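Local coordinates for FAD dependent oxidoreductase domain-containing protein (Deinococcus radiodurans R1, PDB 3C4N), which is of unknown function but binds ADP in a Rossmann-type domain and is probably an FAD-dependent oxidoreductase, at residues A[252-257]-A[312-317]; A[258-263]-A[334-339]; A[350-355]-A[375-380]. One frame throughout, in Å; residues are numbered along the deposited sequence.

Interaction 1 (A[252-257]-A[312-317]); sequences RAYRQF and GLRREL
The side-chain amide of Q256 spans two backbone groups of the loop that leads into helix 315-324: its NE2 gives a bond of 2.8 Å to G312 O, while its OE1 takes the amide of R314, with R314 N 3.0 Å away. A strand side chain thus ties down the loop at the N-terminal end of a helix, R314 being the N-cap. CG of Q256 lies anti to its carbonyl carbon (chi1 -53°), and the chain is extended beyond it, which carries the amide across to the loop. Both bonds are moderately bent, the straighter one 157° at Q256 OE1. Each polar atom of the buried amide thus has one backbone partner. R314 CG packs against Q256 OE1 at 3.4 Å, and the amide and guanidinium planes stand 83° apart. Beyond, the R314 guanidinium lies near Y254 O, and its NH1 is salt-bridged to D295 and hydrogen-bonded to Y299; D295 also accepts from Y254 N, so one carboxylate links strand and arginine. E316 OE1 pairs with R314 NH2 by charge, lying well out of the guanidinium plane, with no N-H directed at it. R314 CD comes to the edge of the Y254 ring, 4.4 Å from CD2.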
ATOM      1  N   ARG A 252     -17.889  -8.617 -21.456  1.00 20.60           N
ATOM      2  CA  ARG A 252     -17.563  -7.312 -20.923  1.00 24.00           C
ATOM      3  C   ARG A 252     -18.317  -6.212 -21.649  1.00 22.31           C
ATOM      4  O   ARG A 252     -18.598  -6.323 -22.840  1.00 33.33           O
ATOM      5  CB  ARG A 252     -16.050  -7.088 -21.026  1.00 28.59           C
ATOM      6  CG  ARG A 252     -15.456  -7.404 -22.396  1.00 31.23           C
ATOM      7  CD  ARG A 252     -13.946  -7.664 -22.313  1.00 33.18           C
ATOM      8  NE  ARG A 252     -13.134  -6.451 -22.194  1.00 35.18           N
ATOM      9  CZ  ARG A 252     -12.834  -5.645 -23.209  1.00 26.53           C
ATOM     10  NH1 ARG A 252     -13.282  -5.910 -24.428  1.00 30.73           N
ATOM     11  NH2 ARG A 252     -12.066  -4.585 -23.009  1.00 38.27           N
ATOM     12  N   ALA A 253     -18.663  -5.156 -20.926  1.00 20.00           N
ATOM     13  CA  ALA A 253     -19.363  -4.041 -21.535  1.00 17.50           C
ATOM     14  C   ALA A 253     -18.733  -2.727 -21.081  1.00 21.04           C
ATOM     15  O   ALA A 253     -18.331  -2.579 -19.924  1.00 25.72           O
ATOM     16  CB  ALA A 253     -20.836  -4.075 -21.166  1.00 16.88           C
ATOM     17  N   TYR A 254     -18.624  -1.782 -22.007  1.00 17.20           N
ATOM     18  CA  TYR A 254     -18.074  -0.484 -21.674  1.00 16.94           C
ATOM     19  C   TYR A 254     -19.230   0.445 -21.412  1.00 20.35           C
ATOM     20  O   TYR A 254     -20.093   0.658 -22.269  1.00 11.25           O
ATOM     21  CB  TYR A 254     -17.243   0.089 -22.804  1.00 21.60           C
ATOM     22  CG  TYR A 254     -16.598   1.408 -22.451  1.00 24.38           C
ATOM     23  CD1 TYR A 254     -15.609   1.484 -21.473  1.00 27.85           C
ATOM     24  CD2 TYR A 254     -16.933   2.571 -23.132  1.00 25.57           C
ATOM     25  CE1 TYR A 254     -14.963   2.684 -21.195  1.00 27.39           C
ATOM     26  CE2 TYR A 254     -16.293   3.773 -22.860  1.00 22.42           C
ATOM     27  CZ  TYR A 254     -15.309   3.823 -21.901  1.00 25.92           C
ATOM     28  OH  TYR A 254     -14.626   4.995 -21.698  1.00 24.36           O
ATOM     29  N   ARG A 255     -19.230   1.012 -20.215  1.00 26.38           N
ATOM     30  CA  ARG A 255     -20.286   1.910 -19.801  1.00 22.00           C
ATOM     31  C   ARG A 255     -19.699   3.249 -19.410  1.00 23.59           C
ATOM     32  O   ARG A 255     -18.704   3.323 -18.694  1.00 20.08           O
ATOM     33  CB  ARG A 255     -21.030   1.297 -18.628  1.00 21.06           C
ATOM     34  CG  ARG A 255     -22.113   2.164 -18.049  1.00 25.90           C
ATOM     35  CD  ARG A 255     -22.546   1.580 -16.718  1.00 26.24           C
ATOM     36  NE  ARG A 255     -23.899   1.052 -16.760  1.00 20.00           N
ATOM     37  CZ  ARG A 255     -24.415   0.267 -15.824  1.00 20.06           C
ATOM     38  NH1 ARG A 255     -23.683  -0.087 -14.776  1.00 14.65           N
ATOM     39  NH2 ARG A 255     -25.670  -0.145 -15.932  1.00 13.10           N
ATOM     40  N   GLN A 256     -20.338   4.305 -19.890  1.00 19.91           N
ATOM     41  CA  GLN A 256     -19.901   5.658 -19.611  1.00 26.89           C
ATOM     42  C   GLN A 256     -20.774   6.239 -18.504  1.00 26.54           C
ATOM     43  O   GLN A 256     -21.902   5.794 -18.306  1.00 21.24           O
ATOM     44  CB  GLN A 256     -20.024   6.496 -20.884  1.00 31.59           C
ATOM     45  CG  GLN A 256     -19.321   5.879 -22.080  1.00 30.70           C
ATOM     46  CD  GLN A 256     -19.492   6.697 -23.343  1.00 34.90           C
ATOM     47  OE1 GLN A 256     -20.598   6.807 -23.891  1.00 33.46           O
ATOM     48  NE2 GLN A 256     -18.394   7.284 -23.815  1.00 27.07           N
ATOM     49  N   PHE A 257     -20.256   7.227 -17.780  1.00 24.39           N
ATOM     50  CA  PHE A 257     -21.021   7.837 -16.700  1.00 24.01           C
ATOM     51  C   PHE A 257     -21.065   9.358 -16.809  1.00 28.59           C
ATOM     52  O   PHE A 257     -20.634  10.075 -15.893  1.00 29.30           O
ATOM     53  CB  PHE A 257     -20.437   7.435 -15.340  1.00 22.22           C
ATOM     54  CG  PHE A 257     -20.275   5.950 -15.162  1.00 17.36           C
ATOM     55  CD1 PHE A 257     -19.190   5.282 -15.728  1.00 20.36           C
ATOM     56  CD2 PHE A 257     -21.189   5.220 -14.410  1.00 12.91           C
ATOM     57  CE1 PHE A 257     -19.016   3.910 -15.541  1.00 15.67           C
ATOM     58  CE2 PHE A 257     -21.026   3.848 -14.216  1.00 12.84           C
ATOM     59  CZ  PHE A 257     -19.934   3.191 -14.782  1.00 14.98           C
ATOM     60  N   GLY A 312     -19.163  12.743 -27.116  1.00 36.80           N
ATOM     61  CA  GLY A 312     -18.367  11.695 -26.492  1.00 32.36           C
ATOM     62  C   GLY A 312     -19.133  10.454 -26.067  1.00 28.59           C
ATOM     63  O   GLY A 312     -18.532   9.500 -25.590  1.00 23.97           O
ATOM     64  N   LEU A 313     -20.452  10.471 -26.253  1.00 31.47           N
ATOM     65  CA  LEU A 313     -21.328   9.365 -25.882  1.00 23.96           C
ATOM     66  C   LEU A 313     -21.528   8.362 -27.020  1.00 32.12           C
ATOM     67  O   LEU A 313     -21.671   8.753 -28.183  1.00 39.23           O
ATOM     68  CB  LEU A 313     -22.688   9.918 -25.441  1.00 18.25           C
ATOM     69  CG  LEU A 313     -22.748  10.735 -24.146  1.00 28.12           C
ATOM     70  CD1 LEU A 313     -21.848  11.941 -24.245  1.00 35.83           C
ATOM     71  CD2 LEU A 313     -24.181  11.171 -23.871  1.00 20.76           C
ATOM     72  N   ARG A 314     -21.550   7.073 -26.684  1.00 31.57           N
ATOM     73  CA  ARG A 314     -21.744   6.027 -27.686  1.00 32.99           C
ATOM     74  C   ARG A 314     -23.098   6.171 -28.347  1.00 35.83           C
ATOM     75  O   ARG A 314     -24.044   6.678 -27.743  1.00 37.31           O
ATOM     76  CB  ARG A 314     -21.650   4.634 -27.062  1.00 34.22           C
ATOM     77  CG  ARG A 314     -20.383   4.405 -26.287  1.00 44.95           C
ATOM     78  CD  ARG A 314     -20.012   2.943 -26.197  1.00 47.61           C
ATOM     79  NE  ARG A 314     -21.019   2.080 -25.682  1.00 42.61           N
ATOM     80  CZ  ARG A 314     -21.406   0.867 -26.060  1.00 52.05           C
ATOM     81  NH1 ARG A 314     -20.904   0.177 -27.082  1.00 43.72           N
ATOM     82  NH2 ARG A 314     -22.330   0.327 -25.293  1.00 62.12           N
ATOM     83  N   ARG A 315     -23.180   5.709 -29.589  1.00 33.13           N
ATOM     84  CA  ARG A 315     -24.412   5.783 -30.364  1.00 34.34           C
ATOM     85  C   ARG A 315     -25.599   5.238 -29.556  1.00 34.83           C
ATOM     86  O   ARG A 315     -26.663   5.859 -29.494  1.00 38.35           O
ATOM     87  CB  ARG A 315     -24.235   5.005 -31.679  1.00 35.81           C
ATOM     88  CG  ARG A 315     -25.488   4.858 -32.545  1.00 44.35           C
ATOM     89  CD  ARG A 315     -25.213   3.947 -33.760  1.00 47.40           C
ATOM     90  NE  ARG A 315     -24.598   2.675 -33.369  1.00 46.36           N
ATOM     91  CZ  ARG A 315     -25.225   1.694 -32.719  1.00 48.73           C
ATOM     92  NH1 ARG A 315     -26.504   1.819 -32.382  1.00 45.89           N
ATOM     93  NH2 ARG A 315     -24.561   0.590 -32.389  1.00 43.04           N
ATOM     94  N   GLU A 316     -25.407   4.096 -28.911  1.00 33.58           N
ATOM     95  CA  GLU A 316     -26.481   3.502 -28.138  1.00 32.76           C
ATOM     96  C   GLU A 316     -26.998   4.367 -27.003  1.00 33.42           C
ATOM     97  O   GLU A 316     -28.203   4.412 -26.757  1.00 29.88           O
ATOM     98  CB  GLU A 316     -26.049   2.149 -27.601  1.00 33.78           C
ATOM     99  CG  GLU A 316     -25.958   1.109 -28.688  1.00 45.74           C
ATOM    100  CD  GLU A 316     -25.939  -0.288 -28.132  1.00 52.82           C
ATOM    101  OE1 GLU A 316     -24.942  -0.633 -27.462  1.00 64.63           O
ATOM    102  OE2 GLU A 316     -26.925  -1.031 -28.354  1.00 50.53           O
ATOM    103  N   LEU A 317     -26.095   5.053 -26.311  1.00 33.22           N
ATOM    104  CA  LEU A 317     -26.503   5.920 -25.212  1.00 32.83           C
ATOM    105  C   LEU A 317     -27.274   7.103 -25.801  1.00 32.08           C
ATOM    106  O   LEU A 317     -28.294   7.529 -25.258  1.00 32.61           O
ATOM    107  CB  LEU A 317     -25.282   6.426 -24.440  1.00 26.60           C
ATOM    108  CG  LEU A 317     -25.496   6.718 -22.949  1.00 32.37           C
ATOM    109  CD1 LEU A 317     -24.314   7.528 -22.423  1.00 32.18           C
ATOM    110  CD2 LEU A 317     -26.780   7.477 -22.723  1.00 26.68           C
TER

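Interaction 2 (A[258-263]-A[334-339])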
ATOM      1  N   PRO A 258     -21.596   9.881 -17.926  1.00 26.27           N
ATOM      2  CA  PRO A 258     -21.665  11.338 -18.079  1.00 20.25           C
ATOM      3  C   PRO A 258     -22.410  12.010 -16.927  1.00 24.99           C
ATOM      4  O   PRO A 258     -23.347  11.441 -16.363  1.00 26.04           O
ATOM      5  CB  PRO A 258     -22.362  11.512 -19.430  1.00 18.87           C
ATOM      6  CG  PRO A 258     -23.175  10.266 -19.573  1.00 20.02           C
ATOM      7  CD  PRO A 258     -22.265   9.192 -19.043  1.00 18.07           C
ATOM      8  N   ARG A 259     -21.983  13.223 -16.584  1.00 32.16           N
ATOM      9  CA  ARG A 259     -22.589  13.974 -15.491  1.00 28.68           C
ATOM     10  C   ARG A 259     -23.677  14.959 -15.916  1.00 27.64           C
ATOM     11  O   ARG A 259     -23.574  15.607 -16.957  1.00 30.22           O
ATOM     12  CB  ARG A 259     -21.519  14.731 -14.706  1.00 23.68           C
ATOM     13  CG  ARG A 259     -22.130  15.591 -13.626  1.00 29.66           C
ATOM     14  CD  ARG A 259     -21.170  15.907 -12.514  1.00 31.89           C
ATOM     15  NE  ARG A 259     -21.647  17.065 -11.821  1.00 46.21           N
ATOM     16  CZ  ARG A 259     -22.009  17.301 -10.564  1.00 40.46           C
ATOM     17  NH1 ARG A 259     -22.007  16.434  -9.558  1.00 45.21           N
ATOM     18  NH2 ARG A 259     -22.415  18.534 -10.361  1.00 38.41           N
ATOM     19  N   LEU A 260     -24.715  15.064 -15.090  1.00 18.28           N
ATOM     20  CA  LEU A 260     -25.828  15.964 -15.343  1.00 20.87           C
ATOM     21  C   LEU A 260     -25.822  17.071 -14.295  1.00 26.91           C
ATOM     22  O   LEU A 260     -26.218  16.856 -13.148  1.00 22.19           O
ATOM     23  CB  LEU A 260     -27.150  15.210 -15.269  1.00 19.19           C
ATOM     24  CG  LEU A 260     -28.390  16.040 -15.616  1.00 16.36           C
ATOM     25  CD1 LEU A 260     -28.473  16.258 -17.125  1.00  9.70           C
ATOM     26  CD2 LEU A 260     -29.626  15.316 -15.120  1.00 16.42           C
ATOM     27  N   ASP A 261     -25.384  18.260 -14.694  1.00 26.02           N
ATOM     28  CA  ASP A 261     -25.306  19.376 -13.772  1.00 25.61           C
ATOM     29  C   ASP A 261     -26.626  20.076 -13.510  1.00 26.24           C
ATOM     30  O   ASP A 261     -26.874  21.162 -14.024  1.00 30.16           O
ATOM     31  CB  ASP A 261     -24.274  20.385 -14.271  1.00 30.47           C
ATOM     32  CG  ASP A 261     -22.866  19.825 -14.259  1.00 29.22           C
ATOM     33  OD1 ASP A 261     -22.350  19.525 -13.166  1.00 30.01           O
ATOM     34  OD2 ASP A 261     -22.274  19.679 -15.342  1.00 38.18           O
ATOM     35  N   LEU A 262     -27.479  19.440 -12.719  1.00 23.78           N
ATOM     36  CA  LEU A 262     -28.761  20.022 -12.357  1.00 27.09           C
ATOM     37  C   LEU A 262     -28.947  19.844 -10.853  1.00 30.68           C
ATOM     38  O   LEU A 262     -28.564  18.815 -10.293  1.00 28.33           O
ATOM     39  CB  LEU A 262     -29.896  19.357 -13.132  1.00 19.52           C
ATOM     40  CG  LEU A 262     -29.974  19.784 -14.600  1.00 28.43           C
ATOM     41  CD1 LEU A 262     -31.004  18.961 -15.325  1.00 31.34           C
ATOM     42  CD2 LEU A 262     -30.326  21.259 -14.679  1.00 28.55           C
ATOM     43  N   LEU A 263     -29.518  20.862 -10.212  1.00 26.73           N
ATOM     44  CA  LEU A 263     -29.739  20.873  -8.771  1.00 34.12           C
ATOM     45  C   LEU A 263     -29.984  19.508  -8.150  1.00 35.57           C
ATOM     46  O   LEU A 263     -30.877  18.779  -8.566  1.00 42.41           O
ATOM     47  CB  LEU A 263     -30.912  21.787  -8.416  1.00 35.48           C
ATOM     48  CG  LEU A 263     -31.130  22.016  -6.916  1.00 42.40           C
ATOM     49  CD1 LEU A 263     -29.876  22.647  -6.323  1.00 40.53           C
ATOM     50  CD2 LEU A 263     -32.337  22.948  -6.689  1.00 48.73           C
ATOM     51  N   GLU A 334     -29.596  22.025 -20.844  1.00 31.81           N
ATOM     52  CA  GLU A 334     -28.172  22.374 -20.750  1.00 32.72           C
ATOM     53  C   GLU A 334     -27.401  21.544 -19.726  1.00 27.11           C
ATOM     54  O   GLU A 334     -26.175  21.606 -19.683  1.00 24.67           O
ATOM     55  CB  GLU A 334     -28.033  23.847 -20.368  1.00 31.66           C
ATOM     56  CG  GLU A 334     -28.716  24.192 -19.047  1.00 37.21           C
ATOM     57  CD  GLU A 334     -28.672  25.676 -18.711  1.00 44.55           C
ATOM     58  OE1 GLU A 334     -27.577  26.189 -18.395  1.00 35.37           O
ATOM     59  OE2 GLU A 334     -29.743  26.329 -18.765  1.00 48.68           O
ATOM     60  N   GLY A 335     -28.119  20.768 -18.918  1.00 23.83           N
ATOM     61  CA  GLY A 335     -27.487  19.978 -17.872  1.00 26.92           C
ATOM     62  C   GLY A 335     -26.441  18.937 -18.231  1.00 27.42           C
ATOM     63  O   GLY A 335     -25.344  18.953 -17.675  1.00 25.49           O
ATOM     64  N   LEU A 336     -26.787  18.035 -19.151  1.00 31.74           N
ATOM     65  CA  LEU A 336     -25.903  16.949 -19.585  1.00 30.65           C
ATOM     66  C   LEU A 336     -24.610  17.360 -20.245  1.00 26.56           C
ATOM     67  O   LEU A 336     -24.603  18.161 -21.185  1.00 24.83           O
ATOM     68  CB  LEU A 336     -26.628  16.005 -20.548  1.00 25.26           C
ATOM     69  CG  LEU A 336     -26.974  14.595 -20.069  1.00 38.20           C
ATOM     70  CD1 LEU A 336     -27.602  13.821 -21.235  1.00 45.90           C
ATOM     71  CD2 LEU A 336     -25.743  13.875 -19.562  1.00 29.53           C
ATOM     72  N   GLU A 337     -23.522  16.788 -19.740  1.00 23.64           N
ATOM     73  CA  GLU A 337     -22.190  17.027 -20.272  1.00 23.61           C
ATOM     74  C   GLU A 337     -21.939  15.931 -21.307  1.00 25.80           C
ATOM     75  O   GLU A 337     -21.673  14.783 -20.946  1.00 30.73           O
ATOM     76  CB  GLU A 337     -21.127  16.922 -19.173  1.00 20.67           C
ATOM     77  CG  GLU A 337     -21.423  17.680 -17.879  1.00 30.25           C
ATOM     78  CD  GLU A 337     -20.149  18.055 -17.115  1.00 30.55           C
ATOM     79  OE1 GLU A 337     -19.227  17.214 -17.023  1.00 35.55           O
ATOM     80  OE2 GLU A 337     -20.067  19.192 -16.606  1.00 23.51           O
ATOM     81  N   LEU A 338     -22.027  16.286 -22.584  1.00 27.47           N
ATOM     82  CA  LEU A 338     -21.822  15.339 -23.682  1.00 26.31           C
ATOM     83  C   LEU A 338     -20.367  15.192 -24.125  1.00 28.01           C
ATOM     84  O   LEU A 338     -19.986  14.162 -24.686  1.00 30.57           O
ATOM     85  CB  LEU A 338     -22.648  15.765 -24.897  1.00 27.20           C
ATOM     86  CG  LEU A 338     -24.127  15.392 -24.957  1.00 28.08           C
ATOM     87  CD1 LEU A 338     -24.760  15.552 -23.596  1.00 34.94           C
ATOM     88  CD2 LEU A 338     -24.815  16.245 -26.001  1.00 24.45           C
ATOM     89  N   GLY A 339     -19.564  16.229 -23.899  1.00 24.74           N
ATOM     90  CA  GLY A 339     -18.170  16.191 -24.310  1.00 33.19           C
ATOM     91  C   GLY A 339     -18.008  16.184 -25.826  1.00 33.29           C
ATOM     92  O   GLY A 339     -18.987  16.041 -26.559  1.00 29.88           O
TER
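The carboxylates of D261 and E337 meet with their planes 66° apart, the two side chains crossing obliquely and D261 OD2 approaching E337 OE2 to 2.6 Å. At the edge of the R259 guanidinium, in its plane, lies D261 OD1, held side-on by two nitrogens. R259 NE lies 2.9 Å and R259 NH2 3.0 Å from D261 OD1; NE meets it from above the carboxylate plane, NH2 nearly along its C-O axis. An extended chain from CG to NE, starting with CG anti to the backbone N (chi1 176°), carries the guanidinium to D261. Two carboxylates this close may raise each other's affinity for a proton, while the nearby arginine would offset part of the charge. The backbones form a single beta bridge, L260 with L336. E337 N donates to R259 O at 3.0 Å, and D261 N to G335 O at 3.1 Å. D261 is the centre of an inverse gamma turn, which ends the strand's extended course. On the apolar side, L260 CD1 reaches L336 CG at 3.7 Å, and P258 CB meets L336 CD2 at 4.1 Å. G335 offers bare backbone to L260 and L262; a CB there would clash with both. The bridge thus joins the loop after helix 315-324 to the end of strand 251-260: L336 also rests on L287 of strand 284-288 and on L321 of helix 315-324, and P258 touches L287 and L317.

Interaction 3 (A[350-355]-A[375-380])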
ATOM      1  N   LEU A 350     -16.913  -3.051 -17.434  1.00 20.61           N
ATOM      2  CA  LEU A 350     -17.496  -3.881 -16.390  1.00 18.73           C
ATOM      3  C   LEU A 350     -17.670  -5.291 -16.901  1.00 20.04           C
ATOM      4  O   LEU A 350     -18.034  -5.503 -18.061  1.00 19.69           O
ATOM      5  CB  LEU A 350     -18.858  -3.351 -15.932  1.00 19.73           C
ATOM      6  CG  LEU A 350     -18.871  -2.133 -14.989  1.00 24.49           C
ATOM      7  CD1 LEU A 350     -18.567  -0.866 -15.781  1.00 25.40           C
ATOM      8  CD2 LEU A 350     -20.249  -2.021 -14.338  1.00 26.73           C
ATOM      9  N   ALA A 351     -17.381  -6.260 -16.041  1.00 21.20           N
ATOM     10  CA  ALA A 351     -17.539  -7.647 -16.420  1.00 17.69           C
ATOM     11  C   ALA A 351     -19.019  -7.958 -16.447  1.00 18.57           C
ATOM     12  O   ALA A 351     -19.810  -7.373 -15.706  1.00 20.87           O
ATOM     13  CB  ALA A 351     -16.833  -8.568 -15.427  1.00 16.00           C
ATOM     14  N   LEU A 352     -19.370  -8.874 -17.336  1.00 15.03           N
ATOM     15  CA  LEU A 352     -20.723  -9.347 -17.507  1.00 11.83           C
ATOM     16  C   LEU A 352     -20.624 -10.855 -17.311  1.00 16.98           C
ATOM     17  O   LEU A 352     -20.122 -11.577 -18.177  1.00 18.74           O
ATOM     18  CB  LEU A 352     -21.224  -9.011 -18.908  1.00  8.86           C
ATOM     19  CG  LEU A 352     -22.266  -7.897 -18.928  1.00 13.04           C
ATOM     20  CD1 LEU A 352     -21.751  -6.687 -18.169  1.00 11.71           C
ATOM     21  CD2 LEU A 352     -22.607  -7.537 -20.358  1.00 16.28           C
ATOM     22  N   PRO A 353     -21.060 -11.346 -16.143  1.00 15.44           N
ATOM     23  CA  PRO A 353     -20.981 -12.786 -15.910  1.00 11.38           C
ATOM     24  C   PRO A 353     -21.858 -13.518 -16.932  1.00 18.54           C
ATOM     25  O   PRO A 353     -23.009 -13.139 -17.166  1.00 10.60           O
ATOM     26  CB  PRO A 353     -21.494 -12.932 -14.475  1.00 16.86           C
ATOM     27  CG  PRO A 353     -21.225 -11.570 -13.849  1.00 10.92           C
ATOM     28  CD  PRO A 353     -21.603 -10.642 -14.966  1.00 10.89           C
ATOM     29  N   GLY A 354     -21.301 -14.558 -17.543  1.00 23.96           N
ATOM     30  CA  GLY A 354     -22.039 -15.316 -18.537  1.00 23.01           C
ATOM     31  C   GLY A 354     -22.446 -14.464 -19.728  1.00 28.13           C
ATOM     32  O   GLY A 354     -23.204 -14.917 -20.575  1.00 35.74           O
ATOM     33  N   GLY A 355     -21.948 -13.233 -19.794  1.00 23.37           N
ATOM     34  CA  GLY A 355     -22.291 -12.358 -20.897  1.00 16.80           C
ATOM     35  C   GLY A 355     -23.656 -11.718 -20.749  1.00 18.68           C
ATOM     36  O   GLY A 355     -24.114 -11.021 -21.650  1.00 17.64           O
ATOM     37  N   GLY A 375     -17.698  -9.252 -10.323  1.00 12.39           N
ATOM     38  CA  GLY A 375     -18.587  -8.298  -9.681  1.00  7.35           C
ATOM     39  C   GLY A 375     -19.730  -8.051 -10.648  1.00  9.65           C
ATOM     40  O   GLY A 375     -20.712  -8.787 -10.622  1.00 14.81           O
ATOM     41  N   GLY A 376     -19.616  -7.039 -11.508  1.00  8.80           N
ATOM     42  CA  GLY A 376     -20.674  -6.780 -12.476  1.00  9.98           C
ATOM     43  C   GLY A 376     -21.676  -5.679 -12.149  1.00 15.63           C
ATOM     44  O   GLY A 376     -21.631  -5.097 -11.063  1.00 17.23           O
ATOM     45  N   PRO A 377     -22.619  -5.393 -13.069  1.00 13.68           N
ATOM     46  CA  PRO A 377     -23.657  -4.358 -12.922  1.00 14.21           C
ATOM     47  C   PRO A 377     -24.482  -4.384 -11.636  1.00 14.64           C
ATOM     48  O   PRO A 377     -25.170  -3.411 -11.320  1.00 15.05           O
ATOM     49  CB  PRO A 377     -24.526  -4.551 -14.172  1.00  9.03           C
ATOM     50  CG  PRO A 377     -23.551  -5.058 -15.178  1.00 13.82           C
ATOM     51  CD  PRO A 377     -22.743  -6.068 -14.375  1.00 10.41           C
ATOM     52  N   LEU A 378     -24.426  -5.478 -10.887  1.00 13.88           N
ATOM     53  CA  LEU A 378     -25.200  -5.522  -9.644  1.00 21.34           C
ATOM     54  C   LEU A 378     -24.295  -5.513  -8.410  1.00 18.91           C
ATOM     55  O   LEU A 378     -24.770  -5.641  -7.278  1.00 16.46           O
ATOM     56  CB  LEU A 378     -26.120  -6.753  -9.606  1.00 16.75           C
ATOM     57  CG  LEU A 378     -27.249  -6.820 -10.653  1.00 17.53           C
ATOM     58  CD1 LEU A 378     -27.950  -8.149 -10.537  1.00 14.72           C
ATOM     59  CD2 LEU A 378     -28.239  -5.690 -10.471  1.00 19.78           C
ATOM     60  N   ALA A 379     -23.000  -5.311  -8.631  1.00  8.49           N
ATOM     61  CA  ALA A 379     -22.044  -5.305  -7.532  1.00 14.60           C
ATOM     62  C   ALA A 379     -22.396  -4.375  -6.365  1.00 15.76           C
ATOM     63  O   ALA A 379     -22.017  -4.645  -5.226  1.00 11.38           O
ATOM     64  CB  ALA A 379     -20.650  -4.988  -8.050  1.00 16.14           C
ATOM     65  N   ASP A 380     -23.111  -3.289  -6.623  1.00  7.36           N
ATOM     66  CA  ASP A 380     -23.459  -2.398  -5.528  1.00 16.09           C
ATOM     67  C   ASP A 380     -24.433  -3.062  -4.540  1.00 15.40           C
ATOM     68  O   ASP A 380     -24.418  -2.755  -3.347  1.00  9.31           O
ATOM     69  CB  ASP A 380     -24.031  -1.069  -6.064  1.00 16.09           C
ATOM     70  CG  ASP A 380     -23.003  -0.276  -6.909  1.00 26.86           C
ATOM     71  OD1 ASP A 380     -21.822  -0.160  -6.481  1.00 12.86           O
ATOM     72  OD2 ASP A 380     -23.386   0.238  -7.991  1.00 21.79           O
TER
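L352 overlaps the ring of P377 through its CD1, which lies 3.9 Å from P377 CG, the two side chains crossing at about a right angle. Here the end of strand 347-352 meets the glycine-rich turn that leads from strand 370-374 into helix 379-398, and the touching parts run 106° apart. L352 points its CB away from the turn, but CD1 comes back toward the proline. A351 O meets the G376-P377 junction: it is 3.4 Å from G376 CA in a CA-H...O contact and 3.5 Å from P377 CD. G376 has backbone angles (phi 99°, psi 177°) that call for glycine, and a CB there would be tight against P353 CD. From the other end of the contact, L350 CD2 approaches P377 N at 4.3 Å. G376 O accepts from A379 N, closing a type I turn ahead of the helix, with L378 at the N-cap. The turn borders the nucleotide site: the nearest atoms of G375 are about 4 Å from the bound ADP and about 4 Å from the side chain of M47, which binds it. With only carbon-hydrogen groups facing A351 O across the contact, the junction rests on van der Waals packing and a weak CA-H...O contact.

How the interactions relate
Strand 251-260 carries the first segments of interactions 1 and 2, whose centres lie 15 Å apart; their segments alternate along the chain. The two meet directly, G312 N lying 2.9 Å from L338 O in a probable hydrogen bond, which would tie the loop before helix 315-324 to the one after it, beside this strand. Interaction 3 follows later in the chain, its centre 15 Å from interaction 1 and 26 Å from interaction 2. Its strand 347-352 runs antiparallel to 251-260 in the same mixed sheet, where A253 O and L350 N pair. In space, interaction 2 lies farthest from the ADP-binding Rossmann-type part, interaction 1 between, and interaction 3 beside it.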